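Local atomic coordinates of acetamidase (Bacillus halodurans, PDB entry 2II1), a protein that probably hydrolyses carbon-nitrogen bonds other than peptide bonds in linear amides, and binds calcium ions. Residues R4-N7 against E8-I11; E33-D36 against C37-Q41; L156-K159 against D160-P163; A185-G188 against D189-L193; A238-Q241 against A242-M246. All coordinates share one frame; numbering follows the deposited sequence.

Contact 1. Residues R4-N7 against E8-I11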
loop_
_atom_site.group_PDB
_atom_site.type_symbol
_atom_site.label_atom_id
_atom_site.label_comp_id
_atom_site.label_asym_id
_atom_site.label_seq_id
_atom_site.Cartn_x
_atom_site.Cartn_y
_atom_site.Cartn_z
ATOM N N ARG A 4 -28.247 -4.861 21.512
ATOM C CA ARG A 4 -26.962 -4.634 22.178
ATOM C C ARG A 4 -26.328 -5.931 22.710
ATOM O O ARG A 4 -26.959 -6.681 23.450
ATOM C CB ARG A 4 -27.079 -3.620 23.303
ATOM C CG ARG A 4 -25.765 -3.369 24.042
ATOM C CD ARG A 4 -25.959 -2.359 25.154
ATOM N NE ARG A 4 -26.316 -1.058 24.597
ATOM C CZ ARG A 4 -25.463 -0.066 24.338
ATOM N NH1 ARG A 4 -24.160 -0.176 24.607
ATOM N NH2 ARG A 4 -25.923 1.058 23.804
ATOM N N LEU A 5 -25.070 -6.164 22.316
ATOM C CA LEU A 5 -24.273 -7.322 22.736
ATOM C C LEU A 5 -23.144 -6.883 23.697
ATOM O O LEU A 5 -22.349 -5.996 23.371
ATOM C CB LEU A 5 -23.662 -8.022 21.509
ATOM C CG LEU A 5 -24.615 -8.333 20.330
ATOM C CD1 LEU A 5 -23.995 -9.267 19.307
ATOM C CD2 LEU A 5 -25.906 -8.901 20.804
ATOM N N SER A 6 -23.078 -7.515 24.862
ATOM C CA SER A 6 -22.046 -7.196 25.861
ATOM C C SER A 6 -20.790 -7.997 25.599
ATOM O O SER A 6 -20.831 -9.016 24.919
ATOM C CB SER A 6 -22.537 -7.504 27.283
ATOM O OG SER A 6 -22.541 -8.895 27.523
ATOM N N ASN A 7 -19.677 -7.548 26.184
ATOM C CA ASN A 7 -18.375 -8.144 25.930
ATOM C C ASN A 7 -18.168 -9.393 26.768
ATOM O O ASN A 7 -17.089 -9.973 26.749
ATOM C CB ASN A 7 -17.237 -7.107 26.104
ATOM C CG ASN A 7 -17.090 -6.587 27.537
ATOM O OD1 ASN A 7 -17.535 -7.209 28.497
ATOM N ND2 ASN A 7 -16.447 -5.439 27.675
ATOM N N GLU A 8 -19.208 -9.789 27.504
ATOM C CA GLU A 8 -19.201 -11.017 28.290
ATOM C C GLU A 8 -19.345 -12.236 27.418
ATOM O O GLU A 8 -18.966 -13.324 27.826
ATOM C CB GLU A 8 -20.329 -10.999 29.321
ATOM C CG GLU A 8 -19.930 -10.317 30.617
ATOM C CD GLU A 8 -21.050 -10.225 31.634
ATOM O OE1 GLU A 8 -21.963 -11.087 31.631
ATOM O OE2 GLU A 8 -21.004 -9.276 32.448
ATOM N N ASN A 9 -19.896 -12.036 26.223
ATOM C CA ASN A 9 -20.177 -13.094 25.275
ATOM C C ASN A 9 -19.177 -13.053 24.125
ATOM O O ASN A 9 -19.422 -12.399 23.097
ATOM C CB ASN A 9 -21.588 -12.907 24.717
ATOM C CG ASN A 9 -22.644 -13.015 25.777
ATOM O OD1 ASN A 9 -23.537 -12.170 25.871
ATOM N ND2 ASN A 9 -22.542 -14.043 26.601
ATOM N N THR A 10 -18.045 -13.731 24.297
ATOM C CA THR A 10 -16.988 -13.645 23.297
ATOM C C THR A 10 -16.628 -15.028 22.769
ATOM O O THR A 10 -16.772 -16.027 23.476
ATOM C CB THR A 10 -15.716 -12.893 23.806
ATOM O OG1 THR A 10 -15.093 -13.641 24.858
ATOM C CG2 THR A 10 -16.044 -11.474 24.278
ATOM N N ILE A 11 -16.208 -15.062 21.502
ATOM C CA ILE A 11 -15.723 -16.268 20.838
ATOM C C ILE A 11 -14.272 -16.056 20.357
ATOM O O ILE A 11 -13.863 -14.942 20.100
ATOM C CB ILE A 11 -16.667 -16.681 19.661
ATOM C CG1 ILE A 11 -16.857 -15.532 18.661
ATOM C CG2 ILE A 11 -18.029 -17.139 20.226
ATOM C CD1 ILE A 11 -17.487 -15.914 17.325
HETATM O O HOH W 1 -25.058 -10.053 25.239
#
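A chi1 of 75° places the OG of S6 between its own backbone N and carbonyl carbon, which folds the hydroxyl back over the chain toward E8. There S6 OG rests 3.5 Å from E8 CB and accepts a weak hydrogen bond, also 3.5 Å long, from E8 N, as in an ST turn. On N9 the amide takes the other course: with chi1 at -63° its CG sits beside the backbone N, and OD1 is carried back along the start of the loop. A water bridges the two residues, donating to N9 OD1 at 2.7 Å and accepting from S6 N at 3.2 Å, so the N-H of S6 and the amide oxygen of N9 are joined through a single molecule. All this happens on a type I beta turn, S6 to N9, that links strand 3-5 to strand 10-11. Its closing bond, N9 N to S6 O, is straight (169°) but weak at 3.4 Å. The strands it joins go to different sheets: L5 pairs with I31 and E33 of strand 28-34, whereas I11 pairs with A60 at the start of strand 60-67. Just past the turn the methyl of T10 reaches back across it, CG2 lying 3.1 Å from N7 O, while the side chain of N7 leans on K35.

Contact 2. Residues E33-D36 against C37-Q41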
loop_
_atom_site.group_PDB
_atom_site.type_symbol
_atom_site.label_atom_id
_atom_site.label_comp_id
_atom_site.label_asym_id
_atom_site.label_seq_id
_atom_site.Cartn_x
_atom_site.Cartn_y
_atom_site.Cartn_z
ATOM N N GLU A 33 -20.265 -4.385 22.178
ATOM C CA GLU A 33 -19.223 -4.020 23.156
ATOM C C GLU A 33 -18.077 -5.026 23.047
ATOM O O GLU A 33 -18.319 -6.229 23.020
ATOM C CB GLU A 33 -19.784 -4.006 24.584
ATOM N N THR A 34 -16.838 -4.535 23.004
ATOM C CA THR A 34 -15.666 -5.379 22.740
ATOM C C THR A 34 -14.600 -5.311 23.849
ATOM O O THR A 34 -14.449 -4.299 24.513
ATOM C CB THR A 34 -14.972 -4.965 21.384
ATOM O OG1 THR A 34 -14.205 -3.778 21.595
ATOM C CG2 THR A 34 -16.006 -4.729 20.248
ATOM N N LYS A 35 -13.855 -6.392 24.045
ATOM C CA LYS A 35 -12.641 -6.297 24.856
ATOM C C LYS A 35 -11.467 -6.085 23.892
ATOM O O LYS A 35 -11.606 -6.322 22.674
ATOM C CB LYS A 35 -12.441 -7.555 25.680
ATOM C CG LYS A 35 -13.660 -8.011 26.442
ATOM C CD LYS A 35 -13.262 -9.095 27.399
ATOM C CE LYS A 35 -14.350 -9.438 28.394
ATOM N NZ LYS A 35 -14.152 -10.847 28.809
ATOM N N ASP A 36 -10.328 -5.615 24.407
ATOM C CA ASP A 36 -9.138 -5.399 23.556
ATOM C C ASP A 36 -8.626 -6.764 23.148
ATOM O O ASP A 36 -9.129 -7.764 23.680
ATOM C CB ASP A 36 -8.056 -4.517 24.219
ATOM C CG ASP A 36 -7.276 -5.204 25.350
ATOM O OD1 ASP A 36 -7.245 -6.443 25.451
ATOM O OD2 ASP A 36 -6.642 -4.481 26.151
ATOM N N CYS A 37 -7.676 -6.842 22.209
ATOM C CA CYS A 37 -7.312 -8.178 21.688
ATOM C C CYS A 37 -6.482 -9.017 22.649
ATOM O O CYS A 37 -6.162 -10.160 22.339
ATOM C CB CYS A 37 -6.736 -8.169 20.253
ATOM S SG CYS A 37 -5.152 -7.497 20.007
ATOM N N PHE A 38 -6.157 -8.466 23.814
ATOM C CA PHE A 38 -5.616 -9.269 24.920
ATOM C C PHE A 38 -6.677 -9.699 25.926
ATOM O O PHE A 38 -6.319 -10.240 26.983
ATOM C CB PHE A 38 -4.522 -8.497 25.664
ATOM C CG PHE A 38 -3.520 -7.895 24.759
ATOM C CD1 PHE A 38 -2.620 -8.712 24.074
ATOM C CD2 PHE A 38 -3.499 -6.514 24.545
ATOM C CE1 PHE A 38 -1.689 -8.175 23.199
ATOM C CE2 PHE A 38 -2.560 -5.946 23.668
ATOM C CZ PHE A 38 -1.647 -6.777 22.998
ATOM N N SER A 39 -7.958 -9.478 25.605
ATOM C CA SER A 39 -9.058 -9.638 26.580
ATOM C C SER A 39 -8.801 -8.799 27.835
ATOM O O SER A 39 -9.099 -9.218 28.956
ATOM C CB SER A 39 -9.271 -11.119 26.964
ATOM O OG SER A 39 -10.130 -11.813 26.071
ATOM N N ASP A 40 -8.231 -7.616 27.637
ATOM C CA ASP A 40 -8.016 -6.626 28.703
ATOM C C ASP A 40 -7.010 -7.099 29.805
ATOM O O ASP A 40 -7.006 -6.600 30.956
ATOM C CB ASP A 40 -9.386 -6.183 29.279
ATOM C CG ASP A 40 -10.363 -5.664 28.195
ATOM O OD1 ASP A 40 -9.936 -5.096 27.162
ATOM O OD2 ASP A 40 -11.589 -5.811 28.385
ATOM N N GLN A 41 -6.140 -8.047 29.429
ATOM C CA GLN A 41 -5.205 -8.669 30.366
ATOM C C GLN A 41 -4.013 -7.795 30.727
ATOM O O GLN A 41 -3.463 -7.924 31.823
ATOM C CB GLN A 41 -4.693 -9.991 29.811
ATOM C CG GLN A 41 -5.762 -11.059 29.786
ATOM C CD GLN A 41 -5.230 -12.374 29.313
ATOM O OE1 GLN A 41 -4.588 -13.078 30.074
ATOM N NE2 GLN A 41 -5.470 -12.703 28.048
#
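Two successive beta turns form the loop that leaves strand 28-34: a type I turn from D36 to S39, then a type I' turn from F38 to Q41. D36 organises the first. Its carbonyl O takes S39 N at 2.8 Å, closing the turn, while its side chain serves the same loop from within. D36 OD1 accepts D40 N at 2.7 Å, the donor standing above the carboxylate plane, and a weak bond from F38 N at 2.8 Å, bent to 130°, gives the pattern of an Asx turn. The exchange is returned by D40, whose OD1 receives D36 N at 2.8 Å along an almost straight line. A chi1 of 73°, with CG between backbone N and carbonyl carbon, holds the D36 carboxylate over the turn where D40 N reaches it. The second oxygen of D40 lies against the aliphatic part of K35, OD2 being 3.3 Å from CB. Nearby, F38 O is gripped from opposite faces by Q41 N and Q41 NE2, and S39 OG bonds to R56 O. The side chain of C37 touches D182 and E198, ligands of the second calcium ion. Chemically, two carboxylates lie close, D36 OD1 to D40 OD1 at 3.5 Å with their planes 70° apart; the backbone N-H groups that each draws from the other's residue probably offset much of that repulsion.

Contact 3. Residues L156-K159 against D160-P163. With CA (calcium ion), chain E.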
loop_
_atom_site.group_PDB
_atom_site.type_symbol
_atom_site.label_atom_id
_atom_site.label_comp_id
_atom_site.label_asym_id
_atom_site.label_seq_id
_atom_site.Cartn_x
_atom_site.Cartn_y
_atom_site.Cartn_z
ATOM N N LEU A 156 -8.430 -8.997 9.743
ATOM C CA LEU A 156 -8.128 -8.271 8.491
ATOM C C LEU A 156 -7.180 -7.102 8.732
ATOM O O LEU A 156 -6.468 -6.689 7.811
ATOM C CB LEU A 156 -9.437 -7.734 7.847
ATOM C CG LEU A 156 -10.436 -8.740 7.248
ATOM C CD1 LEU A 156 -11.718 -8.119 6.718
ATOM C CD2 LEU A 156 -9.806 -9.562 6.123
ATOM N N ASP A 157 -7.200 -6.562 9.960
ATOM C CA ASP A 157 -6.465 -5.347 10.306
ATOM C C ASP A 157 -6.373 -4.330 9.162
ATOM O O ASP A 157 -5.286 -3.943 8.720
ATOM C CB ASP A 157 -5.103 -5.704 10.917
ATOM C CG ASP A 157 -5.244 -6.416 12.248
ATOM O OD1 ASP A 157 -6.232 -6.143 12.969
ATOM O OD2 ASP A 157 -4.378 -7.242 12.588
ATOM N N THR A 158 -7.551 -3.884 8.722
ATOM C CA THR A 158 -7.711 -2.957 7.604
ATOM C C THR A 158 -8.210 -1.644 8.178
ATOM O O THR A 158 -9.306 -1.574 8.766
ATOM C CB THR A 158 -8.674 -3.585 6.530
ATOM O OG1 THR A 158 -8.033 -4.725 5.955
ATOM C CG2 THR A 158 -9.053 -2.629 5.412
ATOM N N LYS A 159 -7.399 -0.598 8.027
ATOM C CA LYS A 159 -7.659 0.686 8.665
ATOM C C LYS A 159 -8.822 1.453 8.048
ATOM O O LYS A 159 -9.340 2.404 8.646
ATOM C CB LYS A 159 -6.372 1.556 8.731
ATOM C CG LYS A 159 -6.008 2.323 7.455
ATOM C CD LYS A 159 -4.781 3.201 7.653
ATOM C CE LYS A 159 -4.441 3.923 6.361
ATOM N NZ LYS A 159 -3.300 4.880 6.461
ATOM N N ASP A 160 -9.249 1.039 6.864
ATOM C CA ASP A 160 -10.417 1.653 6.226
ATOM C C ASP A 160 -11.732 1.122 6.803
ATOM O O ASP A 160 -12.810 1.660 6.513
ATOM C CB ASP A 160 -10.357 1.458 4.705
ATOM C CG ASP A 160 -9.292 2.336 4.055
ATOM O OD1 ASP A 160 -9.303 3.547 4.315
ATOM O OD2 ASP A 160 -8.441 1.829 3.293
ATOM N N ILE A 161 -11.647 0.096 7.641
ATOM C CA ILE A 161 -12.822 -0.388 8.391
ATOM C C ILE A 161 -13.011 0.484 9.625
ATOM O O ILE A 161 -12.548 0.160 10.723
ATOM C CB ILE A 161 -12.721 -1.889 8.727
ATOM C CG1 ILE A 161 -12.523 -2.707 7.452
ATOM C CG2 ILE A 161 -13.999 -2.401 9.440
ATOM C CD1 ILE A 161 -12.585 -4.225 7.682
ATOM N N LYS A 162 -13.695 1.600 9.395
ATOM C CA LYS A 162 -13.735 2.738 10.307
ATOM C C LYS A 162 -15.090 3.380 10.179
ATOM O O LYS A 162 -15.868 2.985 9.342
ATOM C CB LYS A 162 -12.632 3.755 9.991
ATOM C CG LYS A 162 -12.767 4.463 8.688
ATOM C CD LYS A 162 -11.442 5.099 8.304
ATOM C CE LYS A 162 -11.566 5.884 7.009
ATOM N NZ LYS A 162 -12.744 6.794 6.972
ATOM N N PRO A 163 -15.386 4.372 11.022
ATOM C CA PRO A 163 -16.720 4.932 10.944
ATOM C C PRO A 163 -17.014 5.517 9.568
ATOM O O PRO A 163 -16.135 6.175 8.955
ATOM C CB PRO A 163 -16.714 6.007 12.041
ATOM C CG PRO A 163 -15.666 5.617 12.950
ATOM C CD PRO A 163 -14.585 5.039 12.060
HETATM CA CA CA E . -5.539 -7.810 14.631
HETATM O O HOH W 2 -3.580 -9.092 14.569
HETATM O O HOH W 3 -4.196 -6.294 16.020
#
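I161, K159 and D160 have the most surface buried here, and I161 makes the clearest link: its N donates to T158 O at 3.1 Å from well above the carbonyl plane, and its side chain runs alongside T158 to L156. Because I161 CG1 sits beside the backbone N (chi1 -56°), CD1 can reach both T158 CB and L156 CD1 at 4.1 Å, the leucine and isoleucine meeting at about a right angle. The bond from I161 N closes a type I beta turn, T158 to I161, in the loop between strands 153-155 and 166-170, and I161 is also the centre of an inverse gamma turn. K159 and D160 are the two central residues of the turn, and their side chains leave it for partners elsewhere. The extended chain of K159 leads NZ to a salt bridge with D270 of the second subunit, whereas D160 gives its OD2 to R284 in a salt bridge within the same chain. D160 CB also lies 4.3 Å from the methyl CG2 of T158. The carbonyl K159 O is approached by K162 CD at 3.4 Å. One residue before the turn, D157 grips a calcium ion with both carboxylate oxygens, OD1 at 2.5 Å and OD2 at 2.4 Å; two waters, N155 and D182 complete its coordination.

Contact 4. Residues A185-G188 against D189-L193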
loop_
_atom_site.group_PDB
_atom_site.type_symbol
_atom_site.label_atom_id
_atom_site.label_comp_id
_atom_site.label_asym_id
_atom_site.label_seq_id
_atom_site.Cartn_x
_atom_site.Cartn_y
_atom_site.Cartn_z
ATOM N N ALA A 185 -7.141 2.388 18.301
ATOM C CA ALA A 185 -7.243 3.822 18.411
ATOM C C ALA A 185 -6.383 4.465 17.306
ATOM O O ALA A 185 -6.593 5.621 16.911
ATOM C CB ALA A 185 -6.787 4.233 19.809
ATOM N N ALA A 186 -5.421 3.696 16.798
ATOM C CA ALA A 186 -4.590 4.114 15.706
ATOM C C ALA A 186 -3.874 2.908 15.169
ATOM O O ALA A 186 -3.597 1.966 15.924
ATOM C CB ALA A 186 -3.581 5.142 16.178
HETATM N N MSE A 187 -3.562 2.948 13.870
HETATM C CA MSE A 187 -2.823 1.875 13.185
HETATM C C MSE A 187 -2.570 2.322 11.749
HETATM O O MSE A 187 -3.444 2.890 11.103
HETATM C CB MSE A 187 -3.625 0.576 13.138
HETATM C CG MSE A 187 -2.781 -0.668 12.862
HETATM SE SE MSE A 187 -3.846 -2.069 12.033
HETATM C CE MSE A 187 -3.927 -1.439 10.172
ATOM N N GLY A 188 -1.373 2.038 11.258
ATOM C CA GLY A 188 -1.005 2.323 9.879
ATOM C C GLY A 188 -1.000 1.076 9.022
ATOM O O GLY A 188 -0.908 -0.034 9.536
ATOM N N ASP A 189 -1.128 1.262 7.712
ATOM C CA ASP A 189 -1.055 0.151 6.774
ATOM C C ASP A 189 0.183 -0.706 7.084
ATOM O O ASP A 189 1.309 -0.201 7.281
ATOM C CB ASP A 189 -1.019 0.641 5.322
ATOM C CG ASP A 189 -2.398 0.993 4.777
ATOM O OD1 ASP A 189 -3.440 0.640 5.411
ATOM O OD2 ASP A 189 -2.431 1.620 3.701
ATOM N N GLY A 190 -0.027 -2.010 7.140
ATOM C CA GLY A 190 1.058 -2.915 7.466
ATOM C C GLY A 190 1.060 -3.428 8.892
ATOM O O GLY A 190 1.498 -4.555 9.130
ATOM N N GLU A 191 0.564 -2.643 9.841
ATOM C CA GLU A 191 0.577 -3.081 11.258
ATOM C C GLU A 191 1.924 -3.756 11.605
ATOM O O GLU A 191 1.978 -4.832 12.217
ATOM C CB GLU A 191 -0.567 -4.044 11.514
ATOM C CG GLU A 191 -0.898 -4.181 12.985
ATOM C CD GLU A 191 -2.001 -5.167 13.249
ATOM O OE1 GLU A 191 -2.105 -6.144 12.466
ATOM O OE2 GLU A 191 -2.754 -4.961 14.242
ATOM N N ILE A 192 3.014 -3.100 11.206
ATOM C CA ILE A 192 4.312 -3.773 11.085
ATOM C C ILE A 192 4.924 -4.300 12.391
ATOM O O ILE A 192 5.635 -5.276 12.356
ATOM C CB ILE A 192 5.377 -2.939 10.281
ATOM C CG1 ILE A 192 5.769 -1.624 10.995
ATOM C CG2 ILE A 192 4.879 -2.725 8.857
ATOM C CD1 ILE A 192 6.873 -1.771 12.099
ATOM N N LEU A 193 4.639 -3.673 13.521
ATOM C CA LEU A 193 5.204 -4.144 14.790
ATOM C C LEU A 193 4.553 -5.469 15.234
ATOM O O LEU A 193 5.239 -6.318 15.805
ATOM C CB LEU A 193 5.080 -3.067 15.878
ATOM C CG LEU A 193 5.658 -3.315 17.278
ATOM C CD1 LEU A 193 7.127 -3.411 17.190
ATOM C CD2 LEU A 193 5.275 -2.242 18.257
#
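The backbone runs extended through M187 and G188 and then reverses in a type II beta turn from G188 to E191. The closing hydrogen bond, E191 N to G188 O, is 3.0 Å long and close to straight. At the two central positions D189 has the polyproline-like backbone expected of this turn, and G190 has a positive phi (102°), a conformation that glycine takes readily. E191 also has a positive phi, so the chain continues to coil after the turn instead of straightening into a strand. Across the mouth of the reversal two side chains meet. M187, a selenomethionine, sends CG away from its backbone N (chi1 -161°) and continues extended at chi2 (-154°), which carries the selenium out to the stem of E191; the bend at chi3 turns only CE. SE is 3.7 Å from E191 CG, and CB, CD and OE2 of E191 are all within 3.9 Å of it. The glutamate stays extended, passing the selenium at a slant, with CG also 4.0 Å from M187 CG. The loop that holds the turn joins strand 176-184, which carries the calcium ligands D182 and H184, to strand 198-199, which carries E198, and the carboxylate of E191 comes close to D157 of the first calcium site. D189 directs its CB away from residues 185-188. Its OD1 forms a salt bridge with R284, while its backbone N donates to D270 OD1 of the second subunit and its side chain packs on Y272 of that same subunit.

Contact 5. Residues A238-Q241 against A242-M246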
loop_
_atom_site.group_PDB
_atom_site.type_symbol
_atom_site.label_atom_id
_atom_site.label_comp_id
_atom_site.label_asym_id
_atom_site.label_seq_id
_atom_site.Cartn_x
_atom_site.Cartn_y
_atom_site.Cartn_z
ATOM N N ALA A 238 -1.674 -12.327 -1.758
ATOM C CA ALA A 238 -2.789 -11.478 -1.306
ATOM C C ALA A 238 -2.989 -10.292 -2.237
ATOM O O ALA A 238 -4.117 -10.003 -2.620
ATOM C CB ALA A 238 -2.560 -11.028 0.099
ATOM N N ALA A 239 -1.887 -9.635 -2.625
ATOM C CA ALA A 239 -1.878 -8.556 -3.594
ATOM C C ALA A 239 -2.472 -8.973 -4.928
ATOM O O ALA A 239 -3.377 -8.305 -5.444
ATOM C CB ALA A 239 -0.399 -7.981 -3.800
ATOM N N VAL A 240 -1.957 -10.066 -5.503
ATOM C CA VAL A 240 -2.479 -10.586 -6.761
ATOM C C VAL A 240 -3.967 -10.989 -6.676
ATOM O O VAL A 240 -4.732 -10.688 -7.592
ATOM C CB VAL A 240 -1.618 -11.781 -7.307
ATOM C CG1 VAL A 240 -2.330 -12.424 -8.498
ATOM C CG2 VAL A 240 -0.197 -11.302 -7.677
ATOM N N GLN A 241 -4.383 -11.645 -5.583
ATOM C CA GLN A 241 -5.794 -11.955 -5.363
ATOM C C GLN A 241 -6.699 -10.717 -5.218
ATOM O O GLN A 241 -7.759 -10.695 -5.834
ATOM C CB GLN A 241 -6.021 -12.837 -4.152
ATOM C CG GLN A 241 -7.399 -13.443 -4.118
ATOM C CD GLN A 241 -7.641 -14.410 -5.284
ATOM O OE1 GLN A 241 -6.856 -15.327 -5.510
ATOM N NE2 GLN A 241 -8.695 -14.174 -6.041
ATOM N N ALA A 242 -6.338 -9.724 -4.403
ATOM C CA ALA A 242 -7.162 -8.510 -4.287
ATOM C C ALA A 242 -7.372 -7.823 -5.626
ATOM O O ALA A 242 -8.451 -7.254 -5.898
ATOM C CB ALA A 242 -6.546 -7.480 -3.286
ATOM N N THR A 243 -6.294 -7.788 -6.401
ATOM C CA THR A 243 -6.258 -7.163 -7.705
ATOM C C THR A 243 -7.161 -7.918 -8.704
ATOM O O THR A 243 -7.954 -7.307 -9.411
ATOM C CB THR A 243 -4.788 -7.049 -8.237
ATOM O OG1 THR A 243 -3.992 -6.355 -7.267
ATOM C CG2 THR A 243 -4.741 -6.318 -9.578
ATOM N N LYS A 244 -7.029 -9.234 -8.761
ATOM C CA LYS A 244 -7.869 -10.048 -9.636
ATOM C C LYS A 244 -9.347 -9.988 -9.298
ATOM O O LYS A 244 -10.164 -10.080 -10.205
ATOM C CB LYS A 244 -7.389 -11.485 -9.642
ATOM C CG LYS A 244 -6.091 -11.624 -10.457
ATOM C CD LYS A 244 -5.584 -13.061 -10.503
ATOM C CE LYS A 244 -4.395 -13.210 -11.451
ATOM N NZ LYS A 244 -4.219 -14.635 -11.867
ATOM N N ASN A 245 -9.674 -9.833 -8.011
ATOM C CA ASN A 245 -11.076 -9.656 -7.535
ATOM C C ASN A 245 -11.731 -8.369 -8.038
ATOM O O ASN A 245 -12.912 -8.350 -8.447
ATOM C CB ASN A 245 -11.146 -9.674 -6.007
ATOM C CG ASN A 245 -10.881 -11.049 -5.412
ATOM O OD1 ASN A 245 -10.637 -12.006 -6.136
ATOM N ND2 ASN A 245 -10.945 -11.146 -4.073
HETATM N N MSE A 246 -10.967 -7.294 -8.007
HETATM C CA MSE A 246 -11.420 -6.036 -8.602
HETATM C C MSE A 246 -11.600 -6.203 -10.109
HETATM O O MSE A 246 -12.647 -5.893 -10.670
HETATM C CB MSE A 246 -10.436 -4.899 -8.290
HETATM C CG MSE A 246 -10.950 -3.543 -8.743
HETATM SE SE MSE A 246 -12.641 -3.033 -7.871
HETATM C CE MSE A 246 -11.708 -2.555 -6.243
#
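Two side-chain pairs and one side-chain-to-backbone bond, all four residues apart, line helix 235-253, each made by a different route. Q241 and N245 join through their amides. Q241 starts with CG opposite its backbone N, then kinks at chi2 (65°), which carries NE2 forward along the helix to donate to N245 OD1 at 2.9 Å. The acceptor lies in the amide plane of Q241, but the donor is tilted from the carbonyl plane of N245, and the two amide planes are 52° apart. N245 keeps CG beside its backbone N, which puts CG 3.2 Å from Q241 O. T243 shows a second route: with chi1 at -55° its OG1 folds back to donate to A239 O at 2.7 Å. That oxygen also takes the regular helix bond from T243 N at 3.1 Å, the two donors coming from opposite faces of the carbonyl plane. The other side-chain pair is apolar. V240 holds CG1 away from its backbone N, and K244, extended beyond CG, lies beside it and points the same way, CE 3.7 Å from CG1. Nearer its root K244 CG passes 3.3 Å from V240 O. The bonds A242 N to A238 O and K244 N to V240 O, 2.9 and 3.0 Å, show the backbone to be a regular alpha helix. A239 and T243 pack against L271 and M246 against F226 and F285, while A239, T243 and K244 also touch the second subunit. This is an amphipathic helix, packed on its own sheet and reaching the dimer interface.

How the contacts relate
Contacts 1 and 2 adjoin, with centres 11 Å apart: L5 O and E33 N lie 2.9 Å apart, a probable hydrogen bond between neighbouring strands. Contacts 3 and 4 form a second pair, centres 10 Å apart, where D157 O meets M187 CE at 3.2 Å and K159 lies along M187 and D189. The calcium ions lie between the pairs: contact 3 supplies D157, contact 4 brings E191 beside it, and in contact 2 the side chain of C37 comes to about 3 Å from a calcium ion. Contact 5 stands apart, its centre 18 Å from that of contact 3, yet like contact 4 it reaches the second subunit.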